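Local coordinates for protein yeast Cdc13 OB4 (Candida glabrata, PDB 3RMH) that forms the C-terminal OB-fold dimerization domain of the yeast telomere protein Cdc13, a protein that probably binds telomeric DNA, at residues 14-19 and 49-54; 29-34 and 101-106. The protein carries 2 engineered substitutions. All blocks are in the same frame, centred on the assembly; numbering follows the deposited sequence.

Contact 1. Residues 14-19 and 49-54; sequences HNISQL and IKVVNE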
loop_
_atom_site.group_PDB
_atom_site.type_symbol
_atom_site.label_atom_id
_atom_site.label_comp_id
_atom_site.label_asym_id
_atom_site.label_seq_id
_atom_site.Cartn_x
_atom_site.Cartn_y
_atom_site.Cartn_z
ATOM N N HIS B 14 -18.553 -0.989 4.964
ATOM C CA HIS B 14 -17.726 -0.909 3.766
ATOM C C HIS B 14 -16.958 0.400 3.588
ATOM O O HIS B 14 -16.281 0.584 2.577
ATOM C CB HIS B 14 -18.571 -1.184 2.520
ATOM C CG HIS B 14 -19.778 -0.298 2.401
ATOM N ND1 HIS B 14 -20.975 -0.594 3.009
ATOM C CD2 HIS B 14 -19.963 0.863 1.740
ATOM C CE1 HIS B 14 -21.855 0.354 2.732
ATOM N NE2 HIS B 14 -21.263 1.254 1.959
ATOM N N ASN B 15 -17.054 1.317 4.542
ATOM C CA ASN B 15 -16.273 2.530 4.409
ATOM C C ASN B 15 -14.800 2.143 4.475
ATOM O O ASN B 15 -14.289 1.808 5.537
ATOM C CB ASN B 15 -16.635 3.545 5.491
ATOM C CG ASN B 15 -15.939 4.880 5.291
ATOM O OD1 ASN B 15 -14.775 4.934 4.899
ATOM N ND2 ASN B 15 -16.656 5.967 5.556
ATOM N N ILE B 16 -14.133 2.177 3.326
ATOM C CA ILE B 16 -12.744 1.742 3.221
ATOM C C ILE B 16 -11.823 2.585 4.091
ATOM O O ILE B 16 -10.913 2.054 4.737
ATOM C CB ILE B 16 -12.281 1.750 1.751
ATOM C CG1 ILE B 16 -12.671 0.429 1.088
ATOM C CG2 ILE B 16 -10.772 1.990 1.645
ATOM C CD1 ILE B 16 -12.393 0.400 -0.408
ATOM N N SER B 17 -12.067 3.892 4.124
ATOM C CA SER B 17 -11.317 4.786 5.000
ATOM C C SER B 17 -11.390 4.321 6.455
ATOM O O SER B 17 -10.397 4.366 7.185
ATOM C CB SER B 17 -11.851 6.212 4.889
ATOM O OG SER B 17 -11.310 7.025 5.919
ATOM N N GLN B 18 -12.569 3.867 6.869
ATOM C CA GLN B 18 -12.757 3.357 8.223
ATOM C C GLN B 18 -12.035 2.029 8.431
ATOM O O GLN B 18 -11.496 1.772 9.506
ATOM C CB GLN B 18 -14.247 3.208 8.551
ATOM C CG GLN B 18 -15.028 4.513 8.477
ATOM C CD GLN B 18 -16.453 4.387 8.998
ATOM O OE1 GLN B 18 -16.948 3.282 9.236
ATOM N NE2 GLN B 18 -17.116 5.525 9.184
ATOM N N LEU B 19 -12.018 1.192 7.401
ATOM C CA LEU B 19 -11.365 -0.105 7.489
ATOM C C LEU B 19 -9.857 0.059 7.625
ATOM O O LEU B 19 -9.204 -0.690 8.354
ATOM C CB LEU B 19 -11.681 -0.953 6.259
ATOM C CG LEU B 19 -13.143 -1.380 6.067
ATOM C CD1 LEU B 19 -13.280 -2.231 4.825
ATOM C CD2 LEU B 19 -13.616 -2.152 7.289
ATOM N N ILE B 49 -4.296 -6.197 -5.043
ATOM C CA ILE B 49 -5.434 -5.569 -5.728
ATOM C C ILE B 49 -5.856 -4.326 -4.951
ATOM O O ILE B 49 -6.219 -4.426 -3.783
ATOM C CB ILE B 49 -6.611 -6.549 -5.768
ATOM C CG1 ILE B 49 -6.193 -7.851 -6.452
ATOM C CG2 ILE B 49 -7.843 -5.945 -6.461
ATOM C CD1 ILE B 49 -7.251 -8.943 -6.380
ATOM N N LYS B 50 -5.819 -3.158 -5.591
ATOM C CA LYS B 50 -6.269 -1.929 -4.940
ATOM C C LYS B 50 -7.723 -1.638 -5.308
ATOM O O LYS B 50 -8.079 -1.659 -6.480
ATOM C CB LYS B 50 -5.382 -0.737 -5.335
ATOM C CG LYS B 50 -3.930 -0.838 -4.800
ATOM C CD LYS B 50 -3.157 0.466 -4.993
ATOM C CE LYS B 50 -1.708 0.354 -4.497
ATOM N NZ LYS B 50 -0.863 -0.478 -5.407
ATOM N N VAL B 51 -8.546 -1.370 -4.301
ATOM C CA VAL B 51 -9.969 -1.105 -4.519
ATOM C C VAL B 51 -10.419 0.171 -3.821
ATOM O O VAL B 51 -9.854 0.564 -2.794
ATOM C CB VAL B 51 -10.857 -2.288 -4.036
ATOM C CG1 VAL B 51 -10.444 -3.594 -4.708
ATOM C CG2 VAL B 51 -10.790 -2.441 -2.503
ATOM N N VAL B 52 -11.437 0.803 -4.399
ATOM C CA VAL B 52 -12.046 2.037 -3.897
ATOM C C VAL B 52 -13.572 1.933 -3.951
ATOM O O VAL B 52 -14.112 1.167 -4.745
ATOM C CB VAL B 52 -11.601 3.261 -4.724
ATOM C CG1 VAL B 52 -10.082 3.353 -4.733
ATOM C CG2 VAL B 52 -12.153 3.184 -6.165
ATOM N N ASN B 53 -14.268 2.698 -3.112
ATOM C CA ASN B 53 -15.724 2.679 -3.113
ATOM C C ASN B 53 -16.305 3.400 -4.344
ATOM O O ASN B 53 -17.313 2.970 -4.900
ATOM C CB ASN B 53 -16.293 3.262 -1.806
ATOM C CG ASN B 53 -16.011 2.381 -0.576
ATOM O OD1 ASN B 53 -15.358 2.816 0.375
ATOM N ND2 ASN B 53 -16.519 1.153 -0.586
ATOM N N GLU B 54 -15.664 4.488 -4.766
ATOM C CA GLU B 54 -16.115 5.263 -5.932
ATOM C C GLU B 54 -14.936 5.691 -6.803
ATOM O O GLU B 54 -13.869 6.020 -6.292
ATOM C CB GLU B 54 -16.865 6.512 -5.471
ATOM C CG GLU B 54 -18.129 6.229 -4.695
ATOM C CD GLU B 54 -19.242 5.688 -5.575
ATOM O OE1 GLU B 54 -19.264 6.024 -6.783
ATOM O OE2 GLU B 54 -20.089 4.924 -5.057
#

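Contact 2. Residues 29-34 and 101-106; sequences IYVLNV and RLRVFQ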
loop_
_atom_site.group_PDB
_atom_site.type_symbol
_atom_site.label_atom_id
_atom_site.label_comp_id
_atom_site.label_asym_id
_atom_site.label_seq_id
_atom_site.Cartn_x
_atom_site.Cartn_y
_atom_site.Cartn_z
ATOM N N ILE B 29 -15.816 -10.318 8.779
ATOM C CA ILE B 29 -15.614 -10.384 7.347
ATOM C C ILE B 29 -16.487 -9.290 6.781
ATOM O O ILE B 29 -17.678 -9.211 7.104
ATOM C CB ILE B 29 -16.054 -11.748 6.797
ATOM C CG1 ILE B 29 -15.106 -12.832 7.314
ATOM C CG2 ILE B 29 -16.054 -11.741 5.266
ATOM C CD1 ILE B 29 -15.699 -14.236 7.229
ATOM N N TYR B 30 -15.882 -8.435 5.964
ATOM C CA TYR B 30 -16.565 -7.269 5.435
ATOM C C TYR B 30 -16.881 -7.514 3.979
ATOM O O TYR B 30 -15.995 -7.842 3.185
ATOM C CB TYR B 30 -15.670 -6.042 5.569
ATOM C CG TYR B 30 -15.267 -5.800 7.002
ATOM C CD1 TYR B 30 -14.206 -6.496 7.570
ATOM C CD2 TYR B 30 -15.959 -4.894 7.795
ATOM C CE1 TYR B 30 -13.837 -6.293 8.890
ATOM C CE2 TYR B 30 -15.587 -4.678 9.120
ATOM C CZ TYR B 30 -14.530 -5.386 9.654
ATOM O OH TYR B 30 -14.159 -5.176 10.963
ATOM N N VAL B 31 -18.149 -7.352 3.632
ATOM C CA VAL B 31 -18.562 -7.543 2.261
ATOM C C VAL B 31 -18.437 -6.200 1.567
ATOM O O VAL B 31 -19.024 -5.211 2.000
ATOM C CB VAL B 31 -20.002 -8.060 2.190
ATOM C CG1 VAL B 31 -20.422 -8.271 0.732
ATOM C CG2 VAL B 31 -20.139 -9.353 2.997
ATOM N N LEU B 32 -17.667 -6.164 0.487
ATOM C CA LEU B 32 -17.443 -4.926 -0.228
ATOM C C LEU B 32 -17.901 -5.057 -1.669
ATOM O O LEU B 32 -17.654 -6.078 -2.301
ATOM C CB LEU B 32 -15.951 -4.606 -0.249
ATOM C CG LEU B 32 -15.257 -4.522 1.105
ATOM C CD1 LEU B 32 -13.788 -4.257 0.887
ATOM C CD2 LEU B 32 -15.902 -3.425 1.944
ATOM N N ASN B 33 -18.583 -4.032 -2.165
ATOM C CA ASN B 33 -18.820 -3.885 -3.597
ATOM C C ASN B 33 -18.034 -2.682 -4.072
ATOM O O ASN B 33 -18.424 -1.538 -3.826
ATOM C CB ASN B 33 -20.324 -3.736 -3.895
ATOM C CG ASN B 33 -21.081 -5.020 -3.652
ATOM O OD1 ASN B 33 -21.031 -5.945 -4.466
ATOM N ND2 ASN B 33 -21.772 -5.097 -2.518
ATOM N N VAL B 34 -16.901 -2.937 -4.723
ATOM C CA VAL B 34 -15.914 -1.891 -4.916
ATOM C C VAL B 34 -15.284 -1.949 -6.284
ATOM O O VAL B 34 -15.357 -2.976 -6.955
ATOM C CB VAL B 34 -14.815 -1.979 -3.832
ATOM C CG1 VAL B 34 -15.381 -1.541 -2.500
ATOM C CG2 VAL B 34 -14.274 -3.409 -3.734
ATOM N N ARG B 101 -17.649 -7.779 -6.211
ATOM C CA ARG B 101 -17.965 -8.005 -4.810
ATOM C C ARG B 101 -16.881 -8.875 -4.216
ATOM O O ARG B 101 -16.576 -9.945 -4.750
ATOM C CB ARG B 101 -19.322 -8.690 -4.671
ATOM C CG ARG B 101 -19.720 -8.998 -3.221
ATOM C CD ARG B 101 -21.174 -9.460 -3.158
ATOM N NE ARG B 101 -21.555 -9.979 -1.844
ATOM C CZ ARG B 101 -21.220 -11.182 -1.384
ATOM N NH1 ARG B 101 -20.480 -11.999 -2.123
ATOM N NH2 ARG B 101 -21.621 -11.569 -0.180
ATOM N N LEU B 102 -16.288 -8.402 -3.119
ATOM C CA LEU B 102 -15.235 -9.128 -2.431
ATOM C C LEU B 102 -15.652 -9.281 -0.976
ATOM O O LEU B 102 -16.406 -8.461 -0.447
ATOM C CB LEU B 102 -13.934 -8.334 -2.458
ATOM C CG LEU B 102 -13.341 -8.022 -3.826
ATOM C CD1 LEU B 102 -12.181 -7.060 -3.663
ATOM C CD2 LEU B 102 -12.899 -9.308 -4.481
ATOM N N ARG B 103 -15.150 -10.322 -0.338
ATOM C CA ARG B 103 -15.362 -10.497 1.082
ATOM C C ARG B 103 -13.970 -10.533 1.678
ATOM O O ARG B 103 -13.177 -11.408 1.328
ATOM C CB ARG B 103 -16.099 -11.804 1.360
ATOM C CG ARG B 103 -17.551 -11.781 0.900
ATOM C CD ARG B 103 -18.313 -13.040 1.340
ATOM N NE ARG B 103 -17.837 -14.243 0.661
ATOM C CZ ARG B 103 -17.387 -15.331 1.283
ATOM N NH1 ARG B 103 -17.351 -15.378 2.609
ATOM N NH2 ARG B 103 -16.976 -16.375 0.578
ATOM N N VAL B 104 -13.663 -9.578 2.554
ATOM C CA VAL B 104 -12.292 -9.426 3.030
ATOM C C VAL B 104 -12.195 -9.505 4.561
ATOM O O VAL B 104 -13.176 -9.291 5.264
ATOM C CB VAL B 104 -11.641 -8.115 2.519
ATOM C CG1 VAL B 104 -11.677 -8.060 0.982
ATOM C CG2 VAL B 104 -12.339 -6.888 3.097
ATOM N N PHE B 105 -10.997 -9.818 5.052
ATOM C CA PHE B 105 -10.727 -9.867 6.481
ATOM C C PHE B 105 -9.286 -9.417 6.739
ATOM O O PHE B 105 -8.463 -9.384 5.817
ATOM C CB PHE B 105 -10.992 -11.280 7.042
ATOM C CG PHE B 105 -9.967 -12.300 6.626
ATOM C CD1 PHE B 105 -9.015 -12.756 7.531
ATOM C CD2 PHE B 105 -9.928 -12.771 5.330
ATOM C CE1 PHE B 105 -8.060 -13.682 7.140
ATOM C CE2 PHE B 105 -8.971 -13.689 4.934
ATOM C CZ PHE B 105 -8.047 -14.148 5.833
ATOM N N GLN B 106 -8.994 -9.052 7.983
ATOM C CA GLN B 106 -7.637 -8.662 8.378
ATOM C C GLN B 106 -6.770 -9.875 8.634
ATOM O O GLN B 106 -7.049 -10.690 9.528
ATOM C CB GLN B 106 -7.635 -7.815 9.648
ATOM C CG GLN B 106 -8.276 -6.456 9.527
ATOM C CD GLN B 106 -8.797 -5.968 10.856
ATOM O OE1 GLN B 106 -9.587 -6.648 11.503
ATOM N NE2 GLN B 106 -8.352 -4.794 11.275
#

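Contact 1. Residues 14-19 and 49-54
Contact 1 belongs to the N-terminal end of the short helix 16-19. There the side chain of N53, just past strand 46-52 of the OB fold, grips the backbone of H14 and I16. Both ends of its amide are used. OD1 of N53 accepts from the backbone N of I16, the first residue of the helix, at 3.3 Å. This bond is fairly straight, 165° at the hydrogen, and the donor lies in the plane of the N53 carbonyl. ND2 of N53 gives a more bent bond, 3.2 Å to the backbone O of H14, and sits above the peptide carbonyl plane. CG of N53 stands anti to its own carbonyl carbon (chi1 -68°), which places the amide group toward the helix start.

The helix start is capped by N15, the N-cap residue, whose OD1 accepts from the backbone N of Q18 at 3.1 Å.

Next to the N53 bonds, the side chains of I16 and N53 run antiparallel past one another, with CB of I16 3.5 Å from OD1 of N53. The chain of I16 is extended at its end (chi2 174°). Its CD1 reaches the strand, 3.5 Å from the backbone O of V51 and 3.9 Å from CG2 of V51. L68 of the neighbouring strand 68-73 also touches both I16 and V51. The H14 ring is poorly ordered and its ND1 bonds to the backbone O of E12. The ring presents an edge to ND2 of N53.

Across the contact, the N53 amide bonds to main-chain atoms alone. The grip therefore depends on the backbone shape at the helix start. One donor and one acceptor are engaged, which is consistent with a set rotation of the amide, though both bonds are long. The buried I16 methyl adds apolar packing beside it.

Contact 2. Residues 29-34 and 101-106
V31 and R101 meet on one face of an antiparallel strand pair, where their side chains cross at a slant. R101 is extended from CG to NE, with CG anti to the backbone N (chi1 179°). Its chain passes N33 and brings NE to 3.3 Å from CG1 of V31. On the same face OD1 of N33 lies 3.2 Å from CB of R101. The N33 amide and the R101 guanidinium are turned 45° apart. R103 lies beside V31 and points the same way, with CG 4.1 Å from CG2 of V31. Its chain bends at chi3, and NH2 forms a salt bridge with E121.

The other face carries Y30, L32, L102 and V104. L32 and V104 cross at about a right angle, CD1 of L32 being 3.7 Å from CG2 of V104. The Y30 ring turns an edge to the backbone O of V104. Its OH bonds to OG1 of T26, and its ring meets that of W117 in strand 115-119. L19 touches both Y30 and L32.

In the backbone, Y30 pairs with V104 and L32 with L102, each through two hydrogen bonds; L32 N to L102 O is 2.8 Å. V31 with R103 and N33 with R101 are non-hydrogen-bonded pairs. This pairing of strands 28-42 and 99-108 corresponds to the first and fourth strands of an OB barrel.

The contact thus has two characters. One face is a packed apolar layer, consistent with the barrel interior. The other is more polar, and there the guanidinium end of R101 and the aliphatic CG of R103 both meet V31.

Overall arrangement
Contacts 1 and 2 lie side by side, their centres 9 Å apart, and strand 28-42 joins them. That strand pairs with 46-52 on one edge and with 99-108 on the other. V34 sits where the two contacts meet: its CG1 is 3.5 Å from ND2 of N53, and its CG2 is 3.6 Å from CB of V51. A second junction brings CD2 of L32 to 3.5 Å from CB of H14. Helix 16-19 also reaches contact 2 directly: L19 touches Y30 and L32, and I16 touches V34. In the dimer, S17 of contact 1 packs on H21 of the second subunit, whereas contact 2 stays within one chain.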